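Predicted component of a thermophile-specific DNA repair system, contains a RAMP domain (PDB 4N0L) binds RNA as the Csm3 protein of the type III-A CRISPR system and may also act as an endonuclease. Local coordinates at residues I8-E13 against K243-S248; A177-Y182 against D186-A191; E300-D303 against L308-L311. All coordinates share one frame; numbering follows the deposited sequence.

Interaction 1: I8-E13 against K243-S248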
ATOM      1  N   ILE A   8      -0.092  -7.765 -10.996  1.00 34.13           N
ATOM      2  CA  ILE A   8       0.136  -8.796  -9.991  1.00 27.88           C
ATOM      3  C   ILE A   8      -0.856  -8.566  -8.862  1.00 25.15           C
ATOM      4  O   ILE A   8      -0.891  -7.485  -8.275  1.00 24.27           O
ATOM      5  CB  ILE A   8       1.559  -8.767  -9.417  1.00 25.69           C
ATOM      6  CG1 ILE A   8       2.596  -9.066 -10.498  1.00 18.86           C
ATOM      7  CG2 ILE A   8       1.687  -9.769  -8.277  1.00 27.74           C
ATOM      8  CD1 ILE A   8       4.015  -8.824 -10.039  1.00 17.28           C
ATOM      9  N   THR A   9      -1.664  -9.576  -8.562  1.00 26.23           N
ATOM     10  CA  THR A   9      -2.699  -9.434  -7.544  1.00 23.08           C
ATOM     11  C   THR A   9      -2.416 -10.261  -6.297  1.00 28.46           C
ATOM     12  O   THR A   9      -2.304 -11.486  -6.362  1.00 28.84           O
ATOM     13  CB  THR A   9      -4.075  -9.834  -8.089  1.00 20.66           C
ATOM     14  OG1 THR A   9      -4.399  -9.015  -9.219  1.00 26.72           O
ATOM     15  CG2 THR A   9      -5.140  -9.657  -7.021  1.00 22.44           C
ATOM     16  N   LEU A  10      -2.305  -9.581  -5.159  1.00 27.59           N
ATOM     17  CA  LEU A  10      -2.182 -10.254  -3.872  1.00 23.59           C
ATOM     18  C   LEU A  10      -3.567 -10.677  -3.409  1.00 25.21           C
ATOM     19  O   LEU A  10      -4.482  -9.855  -3.358  1.00 25.32           O
ATOM     20  CB  LEU A  10      -1.524  -9.349  -2.819  1.00 19.83           C
ATOM     21  CG  LEU A  10      -0.042  -8.947  -2.896  1.00 23.90           C
ATOM     22  CD1 LEU A  10       0.341  -8.276  -4.213  1.00 20.98           C
ATOM     23  CD2 LEU A  10       0.324  -8.052  -1.715  1.00 19.84           C
ATOM     24  N   VAL A  11      -3.722 -11.958  -3.085  1.00 20.27           N
ATOM     25  CA  VAL A  11      -5.009 -12.479  -2.634  1.00 22.33           C
ATOM     26  C   VAL A  11      -4.881 -13.204  -1.300  1.00 24.60           C
ATOM     27  O   VAL A  11      -4.025 -14.074  -1.127  1.00 26.91           O
ATOM     28  CB  VAL A  11      -5.628 -13.443  -3.667  1.00 28.03           C
ATOM     29  CG1 VAL A  11      -6.993 -13.938  -3.193  1.00 25.39           C
ATOM     30  CG2 VAL A  11      -5.737 -12.775  -5.031  1.00 27.04           C
ATOM     31  N   GLY A  12      -5.744 -12.837  -0.361  1.00 20.74           N
ATOM     32  CA  GLY A  12      -5.765 -13.450   0.953  1.00 20.82           C
ATOM     33  C   GLY A  12      -6.791 -12.757   1.821  1.00 21.97           C
ATOM     34  O   GLY A  12      -7.859 -12.381   1.339  1.00 17.75           O
ATOM     35  N   GLU A  13      -6.460 -12.537   3.089  1.00 19.59           N
ATOM     36  CA  GLU A  13      -7.381 -11.837   3.974  1.00 19.30           C
ATOM     37  C   GLU A  13      -6.665 -11.125   5.114  1.00 20.75           C
ATOM     38  O   GLU A  13      -5.504 -11.405   5.423  1.00 20.02           O
ATOM     39  CB  GLU A  13      -8.423 -12.808   4.545  1.00 20.78           C
ATOM     40  CG  GLU A  13      -7.856 -13.856   5.491  1.00 23.70           C
ATOM     41  CD  GLU A  13      -8.917 -14.801   6.039  1.00 28.11           C
ATOM     42  OE1 GLU A  13      -8.594 -15.574   6.965  1.00 24.32           O
ATOM     43  OE2 GLU A  13     -10.065 -14.780   5.541  1.00 28.00           O
ATOM     44  N   LYS A 243       8.883  -5.604  -2.769  1.00 32.56           N
ATOM     45  CA  LYS A 243       9.548  -5.540  -1.473  1.00 29.99           C
ATOM     46  C   LYS A 243       8.987  -4.420  -0.612  1.00 31.85           C
ATOM     47  O   LYS A 243       8.690  -4.618   0.565  1.00 31.25           O
ATOM     48  CB  LYS A 243      11.057  -5.355  -1.649  1.00 30.36           C
ATOM     49  CG  LYS A 243      11.847  -5.513  -0.359  1.00 35.04           C
ATOM     50  CD  LYS A 243      12.999  -4.526  -0.283  1.00 39.51           C
ATOM     51  CE  LYS A 243      13.968  -4.722  -1.434  1.00 45.89           C
ATOM     52  NZ  LYS A 243      14.935  -3.597  -1.542  1.00 48.58           N
ATOM     53  N   TYR A 244       8.841  -3.243  -1.209  1.00 31.40           N
ATOM     54  CA  TYR A 244       8.379  -2.072  -0.478  1.00 29.12           C
ATOM     55  C   TYR A 244       6.881  -2.137  -0.189  1.00 24.04           C
ATOM     56  O   TYR A 244       6.431  -1.700   0.868  1.00 23.87           O
ATOM     57  CB  TYR A 244       8.727  -0.800  -1.252  1.00 24.41           C
ATOM     58  CG  TYR A 244      10.220  -0.571  -1.372  1.00 29.06           C
ATOM     59  CD1 TYR A 244      11.070  -0.853  -0.308  1.00 28.53           C
ATOM     60  CD2 TYR A 244      10.783  -0.086  -2.547  1.00 26.41           C
ATOM     61  CE1 TYR A 244      12.433  -0.652  -0.408  1.00 30.31           C
ATOM     62  CE2 TYR A 244      12.147   0.116  -2.657  1.00 26.10           C
ATOM     63  CZ  TYR A 244      12.967  -0.169  -1.583  1.00 31.80           C
ATOM     64  OH  TYR A 244      14.326   0.029  -1.681  1.00 35.01           O
ATOM     65  N   LEU A 245       6.116  -2.694  -1.122  1.00 18.39           N
ATOM     66  CA  LEU A 245       4.688  -2.896  -0.910  1.00 20.28           C
ATOM     67  C   LEU A 245       4.452  -3.843   0.266  1.00 26.35           C
ATOM     68  O   LEU A 245       3.666  -3.545   1.168  1.00 28.19           O
ATOM     69  CB  LEU A 245       4.023  -3.445  -2.172  1.00 20.11           C
ATOM     70  CG  LEU A 245       2.546  -3.818  -2.018  1.00 22.31           C
ATOM     71  CD1 LEU A 245       1.736  -2.611  -1.560  1.00 20.31           C
ATOM     72  CD2 LEU A 245       1.989  -4.382  -3.316  1.00 19.46           C
ATOM     73  N   MET A 246       5.135  -4.985   0.245  1.00 19.21           N
ATOM     74  CA  MET A 246       5.074  -5.941   1.345  1.00 24.70           C
ATOM     75  C   MET A 246       5.535  -5.297   2.646  1.00 26.00           C
ATOM     76  O   MET A 246       4.916  -5.485   3.695  1.00 26.71           O
ATOM     77  CB  MET A 246       5.930  -7.174   1.049  1.00 21.57           C
ATOM     78  CG  MET A 246       5.380  -8.105  -0.021  1.00 20.87           C
ATOM     79  SD  MET A 246       3.752  -8.761   0.376  1.00 27.43           S
ATOM     80  CE  MET A 246       3.464  -9.815  -1.044  1.00 25.11           C
ATOM     81  N   SER A 247       6.632  -4.546   2.569  1.00 21.52           N
ATOM     82  CA  SER A 247       7.182  -3.859   3.733  1.00 24.53           C
ATOM     83  C   SER A 247       6.172  -2.906   4.358  1.00 24.32           C
ATOM     84  O   SER A 247       6.082  -2.801   5.582  1.00 22.38           O
ATOM     85  CB  SER A 247       8.446  -3.085   3.356  1.00 27.11           C
ATOM     86  OG  SER A 247       9.427  -3.953   2.814  1.00 35.68           O
ATOM     87  N   SER A 248       5.405  -2.222   3.513  1.00 19.29           N
ATOM     88  CA  SER A 248       4.417  -1.273   4.006  1.00 20.86           C
ATOM     89  C   SER A 248       3.313  -2.023   4.754  1.00 22.20           C
ATOM     90  O   SER A 248       2.805  -1.542   5.767  1.00 22.19           O
ATOM     91  CB  SER A 248       3.838  -0.438   2.859  1.00 17.28           C
ATOM     92  OG  SER A 248       2.973  -1.202   2.035  1.00 20.41           O
TER

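Interaction 2: A177-Y182 against D186-A191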
ATOM      1  N   ALA A 177     -12.117  -3.989   1.781  1.00 28.87           N
ATOM      2  CA  ALA A 177     -12.035  -5.229   2.543  1.00 25.41           C
ATOM      3  C   ALA A 177     -13.298  -5.448   3.366  1.00 27.17           C
ATOM      4  O   ALA A 177     -13.509  -4.796   4.388  1.00 27.63           O
ATOM      5  CB  ALA A 177     -10.806  -5.220   3.444  1.00 18.37           C
ATOM      6  N   HIS A 178     -14.130  -6.376   2.912  1.00 26.73           N
ATOM      7  CA  HIS A 178     -15.380  -6.689   3.590  1.00 27.14           C
ATOM      8  C   HIS A 178     -15.226  -7.975   4.391  1.00 26.27           C
ATOM      9  O   HIS A 178     -14.377  -8.805   4.068  1.00 21.40           O
ATOM     10  CB  HIS A 178     -16.521  -6.816   2.574  1.00 27.92           C
ATOM     11  CG  HIS A 178     -16.895  -5.526   1.918  1.00 29.27           C
ATOM     12  ND1 HIS A 178     -17.847  -4.673   2.438  1.00 26.80           N
ATOM     13  CD2 HIS A 178     -16.444  -4.930   0.787  1.00 30.81           C
ATOM     14  CE1 HIS A 178     -17.969  -3.617   1.657  1.00 28.43           C
ATOM     15  NE2 HIS A 178     -17.125  -3.749   0.645  1.00 32.48           N
ATOM     16  N   PRO A 179     -16.048  -8.152   5.437  1.00 29.64           N
ATOM     17  CA  PRO A 179     -15.931  -9.382   6.226  1.00 30.02           C
ATOM     18  C   PRO A 179     -16.246 -10.627   5.400  1.00 28.45           C
ATOM     19  O   PRO A 179     -17.152 -10.601   4.567  1.00 29.73           O
ATOM     20  CB  PRO A 179     -16.963  -9.185   7.345  1.00 30.64           C
ATOM     21  CG  PRO A 179     -17.913  -8.163   6.825  1.00 32.02           C
ATOM     22  CD  PRO A 179     -17.106  -7.261   5.943  1.00 29.58           C
ATOM     23  N   THR A 180     -15.479 -11.691   5.614  1.00 28.83           N
ATOM     24  CA  THR A 180     -15.693 -12.945   4.900  1.00 31.31           C
ATOM     25  C   THR A 180     -16.950 -13.631   5.424  1.00 33.01           C
ATOM     26  O   THR A 180     -17.443 -13.290   6.499  1.00 34.44           O
ATOM     27  CB  THR A 180     -14.490 -13.900   5.044  1.00 28.42           C
ATOM     28  OG1 THR A 180     -14.380 -14.339   6.404  1.00 25.79           O
ATOM     29  CG2 THR A 180     -13.201 -13.199   4.635  1.00 28.70           C
ATOM     30  N   THR A 181     -17.475 -14.578   4.651  1.00 32.35           N
ATOM     31  CA  THR A 181     -18.653 -15.340   5.058  1.00 32.33           C
ATOM     32  C   THR A 181     -18.435 -16.008   6.414  1.00 32.62           C
ATOM     33  O   THR A 181     -19.326 -16.013   7.264  1.00 37.01           O
ATOM     34  CB  THR A 181     -19.019 -16.410   4.009  1.00 32.84           C
ATOM     35  OG1 THR A 181     -19.429 -15.767   2.796  1.00 37.59           O
ATOM     36  CG2 THR A 181     -20.148 -17.297   4.507  1.00 33.64           C
ATOM     37  N   TYR A 182     -17.239 -16.557   6.614  1.00 29.53           N
ATOM     38  CA  TYR A 182     -16.857 -17.137   7.899  1.00 32.52           C
ATOM     39  C   TYR A 182     -16.966 -16.109   9.022  1.00 36.87           C
ATOM     40  O   TYR A 182     -17.418 -16.420  10.120  1.00 34.64           O
ATOM     41  CB  TYR A 182     -15.434 -17.698   7.835  1.00 31.67           C
ATOM     42  CG  TYR A 182     -14.812 -17.956   9.191  1.00 36.12           C
ATOM     43  CD1 TYR A 182     -15.126 -19.101   9.914  1.00 38.31           C
ATOM     44  CD2 TYR A 182     -13.902 -17.062   9.745  1.00 39.80           C
ATOM     45  CE1 TYR A 182     -14.560 -19.344  11.152  1.00 39.77           C
ATOM     46  CE2 TYR A 182     -13.328 -17.299  10.982  1.00 40.51           C
ATOM     47  CZ  TYR A 182     -13.661 -18.440  11.682  1.00 42.54           C
ATOM     48  OH  TYR A 182     -13.095 -18.682  12.915  1.00 43.10           O
ATOM     49  N   ASP A 186     -19.787 -17.025  11.561  1.00 44.88           N
ATOM     50  CA  ASP A 186     -19.155 -17.651  12.720  1.00 43.92           C
ATOM     51  C   ASP A 186     -18.684 -16.628  13.755  1.00 40.89           C
ATOM     52  O   ASP A 186     -19.189 -16.604  14.875  1.00 39.68           O
ATOM     53  CB  ASP A 186     -17.982 -18.529  12.270  1.00 49.68           C
ATOM     54  CG  ASP A 186     -17.345 -19.294  13.416  1.00 59.23           C
ATOM     55  OD1 ASP A 186     -17.130 -20.514  13.263  1.00 65.07           O
ATOM     56  OD2 ASP A 186     -17.050 -18.679  14.464  1.00 59.66           O
ATOM     57  N   VAL A 187     -17.713 -15.796  13.385  1.00 39.93           N
ATOM     58  CA  VAL A 187     -17.114 -14.858  14.333  1.00 36.95           C
ATOM     59  C   VAL A 187     -18.120 -13.835  14.857  1.00 37.27           C
ATOM     60  O   VAL A 187     -18.238 -13.631  16.067  1.00 34.47           O
ATOM     61  CB  VAL A 187     -15.928 -14.107  13.707  1.00 31.04           C
ATOM     62  CG1 VAL A 187     -15.330 -13.137  14.717  1.00 26.93           C
ATOM     63  CG2 VAL A 187     -14.873 -15.089  13.234  1.00 29.54           C
ATOM     64  N   PHE A 188     -18.846 -13.200  13.943  1.00 37.48           N
ATOM     65  CA  PHE A 188     -19.851 -12.214  14.320  1.00 39.69           C
ATOM     66  C   PHE A 188     -20.984 -12.877  15.095  1.00 47.38           C
ATOM     67  O   PHE A 188     -21.509 -12.312  16.054  1.00 46.96           O
ATOM     68  CB  PHE A 188     -20.410 -11.500  13.086  1.00 35.29           C
ATOM     69  CG  PHE A 188     -19.480 -10.472  12.497  1.00 38.86           C
ATOM     70  CD1 PHE A 188     -18.254 -10.199  13.084  1.00 37.56           C
ATOM     71  CD2 PHE A 188     -19.836  -9.777  11.351  1.00 38.18           C
ATOM     72  CE1 PHE A 188     -17.405  -9.254  12.543  1.00 35.03           C
ATOM     73  CE2 PHE A 188     -18.990  -8.831  10.801  1.00 34.24           C
ATOM     74  CZ  PHE A 188     -17.773  -8.569  11.397  1.00 33.82           C
ATOM     75  N   GLU A 189     -21.355 -14.080  14.670  1.00 52.49           N
ATOM     76  CA  GLU A 189     -22.465 -14.798  15.277  1.00 53.90           C
ATOM     77  C   GLU A 189     -22.125 -15.260  16.696  1.00 51.89           C
ATOM     78  O   GLU A 189     -22.954 -15.165  17.601  1.00 48.44           O
ATOM     79  CB  GLU A 189     -22.857 -15.989  14.407  1.00 58.05           C
ATOM     80  CG  GLU A 189     -24.318 -16.375  14.511  1.00 65.32           C
ATOM     81  CD  GLU A 189     -25.241 -15.263  14.041  1.00 71.89           C
ATOM     82  OE1 GLU A 189     -25.184 -14.904  12.845  1.00 75.79           O
ATOM     83  OE2 GLU A 189     -26.030 -14.751  14.864  1.00 74.66           O
ATOM     84  N   ARG A 190     -20.902 -15.753  16.882  1.00 53.56           N
ATOM     85  CA  ARG A 190     -20.429 -16.189  18.196  1.00 54.67           C
ATOM     86  C   ARG A 190     -20.476 -15.066  19.223  1.00 60.19           C
ATOM     87  O   ARG A 190     -20.739 -15.303  20.402  1.00 63.14           O
ATOM     88  CB  ARG A 190     -18.996 -16.718  18.103  1.00 53.99           C
ATOM     89  CG  ARG A 190     -18.854 -18.186  17.733  1.00 56.59           C
ATOM     90  CD  ARG A 190     -17.401 -18.626  17.901  1.00 61.81           C
ATOM     91  NE  ARG A 190     -17.066 -19.795  17.089  1.00 66.71           N
ATOM     92  CZ  ARG A 190     -17.437 -21.039  17.377  1.00 66.46           C
ATOM     93  N   ALA A 191     -20.230 -13.842  18.767  1.00 60.48           N
ATOM     94  CA  ALA A 191     -20.130 -12.695  19.662  1.00 60.83           C
ATOM     95  C   ALA A 191     -21.451 -11.940  19.771  1.00 62.06           C
ATOM     96  O   ALA A 191     -21.650 -11.154  20.696  1.00 62.83           O
ATOM     97  CB  ALA A 191     -19.026 -11.758  19.193  1.00 57.43           C
TER

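Interaction 3: E300-D303 against L308-L311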
ATOM      1  N   GLU A 300      -6.969 -26.489   1.106  1.00 34.19           N
ATOM      2  CA  GLU A 300      -5.654 -26.218   1.682  1.00 36.58           C
ATOM      3  C   GLU A 300      -5.649 -25.038   2.655  1.00 38.74           C
ATOM      4  O   GLU A 300      -4.866 -25.022   3.603  1.00 41.05           O
ATOM      5  CB  GLU A 300      -4.626 -25.962   0.574  1.00 39.22           C
ATOM      6  CG  GLU A 300      -4.268 -27.186  -0.262  1.00 43.46           C
ATOM      7  CD  GLU A 300      -3.453 -28.212   0.503  1.00 49.34           C
ATOM      8  OE1 GLU A 300      -2.931 -27.880   1.589  1.00 53.17           O
ATOM      9  OE2 GLU A 300      -3.337 -29.356   0.018  1.00 51.55           O
ATOM     10  N   ALA A 301      -6.529 -24.062   2.435  1.00 42.82           N
ATOM     11  CA  ALA A 301      -6.478 -22.809   3.189  1.00 53.56           C
ATOM     12  C   ALA A 301      -7.382 -22.806   4.415  1.00 65.10           C
ATOM     13  O   ALA A 301      -6.942 -23.207   5.494  1.00 74.24           O
ATOM     14  CB  ALA A 301      -6.838 -21.645   2.289  1.00 54.73           C
ATOM     15  N   ALA A 302      -8.607 -22.302   4.254  1.00 66.16           N
ATOM     16  CA  ALA A 302      -9.586 -22.231   5.344  1.00 67.29           C
ATOM     17  C   ALA A 302      -9.545 -23.527   6.142  1.00 64.04           C
ATOM     18  O   ALA A 302      -9.769 -24.598   5.578  1.00 65.72           O
ATOM     19  CB  ALA A 302     -10.979 -21.972   4.801  1.00 71.71           C
ATOM     20  N   ASP A 303      -9.278 -23.453   7.445  1.00 60.20           N
ATOM     21  CA  ASP A 303      -9.549 -22.299   8.308  1.00 60.04           C
ATOM     22  C   ASP A 303      -8.516 -21.162   8.339  1.00 51.18           C
ATOM     23  O   ASP A 303      -8.702 -20.190   9.074  1.00 48.83           O
ATOM     24  CB  ASP A 303      -9.760 -22.805   9.742  1.00 66.82           C
ATOM     25  CG  ASP A 303     -10.739 -21.953  10.529  1.00 70.50           C
ATOM     26  OD1 ASP A 303     -11.722 -21.466   9.931  1.00 71.74           O
ATOM     27  OD2 ASP A 303     -10.526 -21.773  11.746  1.00 70.82           O
ATOM     28  N   LEU A 308     -10.901 -17.269   0.740  1.00 26.10           N
ATOM     29  CA  LEU A 308     -10.800 -18.070  -0.474  1.00 25.39           C
ATOM     30  C   LEU A 308     -12.080 -18.854  -0.761  1.00 25.77           C
ATOM     31  O   LEU A 308     -12.414 -19.093  -1.920  1.00 30.83           O
ATOM     32  CB  LEU A 308      -9.608 -19.024  -0.388  1.00 18.66           C
ATOM     33  CG  LEU A 308      -8.234 -18.352  -0.273  1.00 20.04           C
ATOM     34  CD1 LEU A 308      -7.116 -19.372  -0.417  1.00 19.54           C
ATOM     35  CD2 LEU A 308      -8.067 -17.218  -1.284  1.00 17.37           C
ATOM     36  N   SER A 309     -12.800 -19.237   0.289  1.00 23.21           N
ATOM     37  CA  SER A 309     -14.032 -20.005   0.119  1.00 28.85           C
ATOM     38  C   SER A 309     -15.174 -19.159  -0.439  1.00 26.58           C
ATOM     39  O   SER A 309     -16.159 -19.695  -0.944  1.00 31.44           O
ATOM     40  CB  SER A 309     -14.462 -20.631   1.450  1.00 33.35           C
ATOM     41  OG  SER A 309     -13.533 -21.610   1.886  1.00 38.31           O
ATOM     42  N   ASP A 310     -15.037 -17.840  -0.355  1.00 27.63           N
ATOM     43  CA  ASP A 310     -16.070 -16.931  -0.846  1.00 30.73           C
ATOM     44  C   ASP A 310     -15.866 -16.577  -2.313  1.00 35.67           C
ATOM     45  O   ASP A 310     -16.709 -15.918  -2.920  1.00 42.86           O
ATOM     46  CB  ASP A 310     -16.100 -15.648  -0.012  1.00 31.73           C
ATOM     47  CG  ASP A 310     -16.372 -15.910   1.455  1.00 38.02           C
ATOM     48  OD1 ASP A 310     -16.806 -17.031   1.789  1.00 43.04           O
ATOM     49  OD2 ASP A 310     -16.159 -14.991   2.275  1.00 41.46           O
ATOM     50  N   LEU A 311     -14.729 -17.003  -2.840  1.00 34.19           N
ATOM     51  CA  LEU A 311     -14.298 -16.644  -4.174  1.00 35.71           C
ATOM     52  C   LEU A 311     -14.528 -17.735  -5.198  1.00 37.06           C
ATOM     53  O   LEU A 311     -14.310 -18.905  -4.946  1.00 33.36           O
ATOM     54  CB  LEU A 311     -12.813 -16.298  -4.164  1.00 33.69           C
ATOM     55  CG  LEU A 311     -12.417 -14.838  -4.003  1.00 31.64           C
ATOM     56  CD1 LEU A 311     -13.465 -14.085  -3.218  1.00 33.19           C
ATOM     57  CD2 LEU A 311     -11.059 -14.720  -3.348  1.00 28.85           C
TER

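Interaction 1: I8-E13 against K243-S248
Strand segment 8-13 packs against helix segment 243-248, and their backbones come nearest at Leu-10 and Met-246, whose CA atoms are 9.9 Å apart, a spacing that side chains must fill from both sides. Leu-10 does so for the strand. Its CB points at the helix, and its two methyls fork to different partners. CD2 meets the terminal methyl of Met-246 tip to tip, with CE 3.7 Å from Leu-10 CD2. The sulfur lies just behind, SD being 4.1 Å from the same CD2. The other branch, Leu-10 CD1, faces CD2 of Leu-245 more loosely, at 4.3 Å.

Met-246 does not set out straight for the strand. Its chain bends at chi2 (-59°) and then runs extended through the sulfur, which brings CE to the CD2 methyl of Leu-10; a long, unbranched and flexible residue suits such an indirect path. CB of Leu-245 points toward the strand, which brings its CD2 to Leu-10. No hydrogen bond crosses the contact, as expected where only hydrocarbon and thioether groups meet. Ile-272 and Leu-275 of the neighbouring strand 268-278 touch both Leu-10 and Met-246, while Trp-336 and Val-337 of helix 333-338 also touch Met-246, in a buried apolar layer.

Helix 238-255 connects strands 223-231 and 268-278, which flank strand 7-16 in the antiparallel sheet. A helix that crosses over the central strand in a split beta-alpha-beta unit is the hallmark of the ferredoxin-like, RRM-like fold of RAMP proteins.

Interaction 2: A177-Y182 against D186-A191
Tyr-182 and Asp-186 stand one helical turn apart, side by side and pointing the same way, in the first turns of helix 181-191, whose N-cap is Thr-180. The tyrosine ring and the carboxylate are turned 42° against each other, so they are not stacked flat; the nearest side-chain atoms are Tyr-182 CE1 and Asp-186 OD1, 3.5 Å apart. CG of each residue is anti to its own backbone nitrogen (chi1 164° in Tyr-182), which sends both groups out in the same direction. The acid and a valine methyl come to the same side of the ring plane, Asp-186 near CE1 and Val-187 CG2 at 3.5 Å from Tyr-182 CE2.

Pro-179, just before the N-cap, lies across Phe-188 at about a right angle, its CB 4.0 Å from Phe-188 CE2. Proline suits this position because it needs no N-H partner and offers a compact apolar ring. It also touches Val-184, and these two positions are those of a hydrophobic staple.

In the backbone, Tyr-182 O accepts the regular bond from Asp-186 N at 2.8 Å and a second, weak one from Val-187 N, a local slackening toward pi-helical pairing. Further along, Asp-186 is tied to the next turn by a salt bridge whose hydrogen-bond geometry is weak; the end of Arg-190 beyond CZ is not modelled, and the pair is defined by Arg-190 NE, 2.9 Å from Asp-186 OD2.

Interaction 3: E300-D303 against L308-L311
Ala-301 and Ala-302 meet Leu-308 and Ser-309 without any ring or charged plane between them: the flat groups here are peptide units, and the touching across the contact is done by methyl groups and one hydroxyl rather than by faces or edges. One of those peptides, between Ala-302 and Asp-303, is cis, directly after the contact residue Ala-302. The two segments come nearest at Ala-302 and Ser-309, with their CA atoms 7.2 Å apart.

The inner pair is apolar. CB of Ala-301 points across and sits 3.5 Å from CD1 of Leu-308, a close methyl-to-methyl contact in a buried spot. Leu-308 reaches out with CG anti to its carbonyl carbon (chi1 -62°), and its fork serves two neighbours, since CD2 turns to Val-11 of the central strand. Alanine suits the position just after helix 295-300, where a short side chain lets the backbone come close to the leucine. Nearer the surface, the CB of Ala-302 approaches OG of Ser-309 at 3.9 Å, a packing contact in which the small polar residue can still meet solvent.

The 308-311 turn has its own brace, a backbone bond from Leu-311 N to Leu-308 O of 3.3 Å. Leu-311 O also accepts a bond from Lys-298, and Asp-310 OD2 takes the N-H of Thr-181.

With no hydrogen bond or salt bridge between the two segments, their direct contact depends on apolar shape at Ala-301 and Leu-308, whereas the polar links of the turn run to other parts of the chain.

In the fold
From the N terminus, strand 7-16 comes first, and interaction 1 brings helix 238-255 back over it, closing a loop of more than two hundred residues. Within that span falls interaction 2, a short-range contact at the start of helix 181-191. Interaction 3 follows in series, closing a tight loop after helix 295-300. No pair crosses. In space all three adjoin: Glu-13 packs on Thr-180, Val-11 packs on Leu-308 and Leu-311, and the 308-311 turn meets the start of helix 181-191. The central strand of the sheet thus carries helix 238-255 through Leu-10, and also meets both the 177-182 segment and the late 308-311 turn.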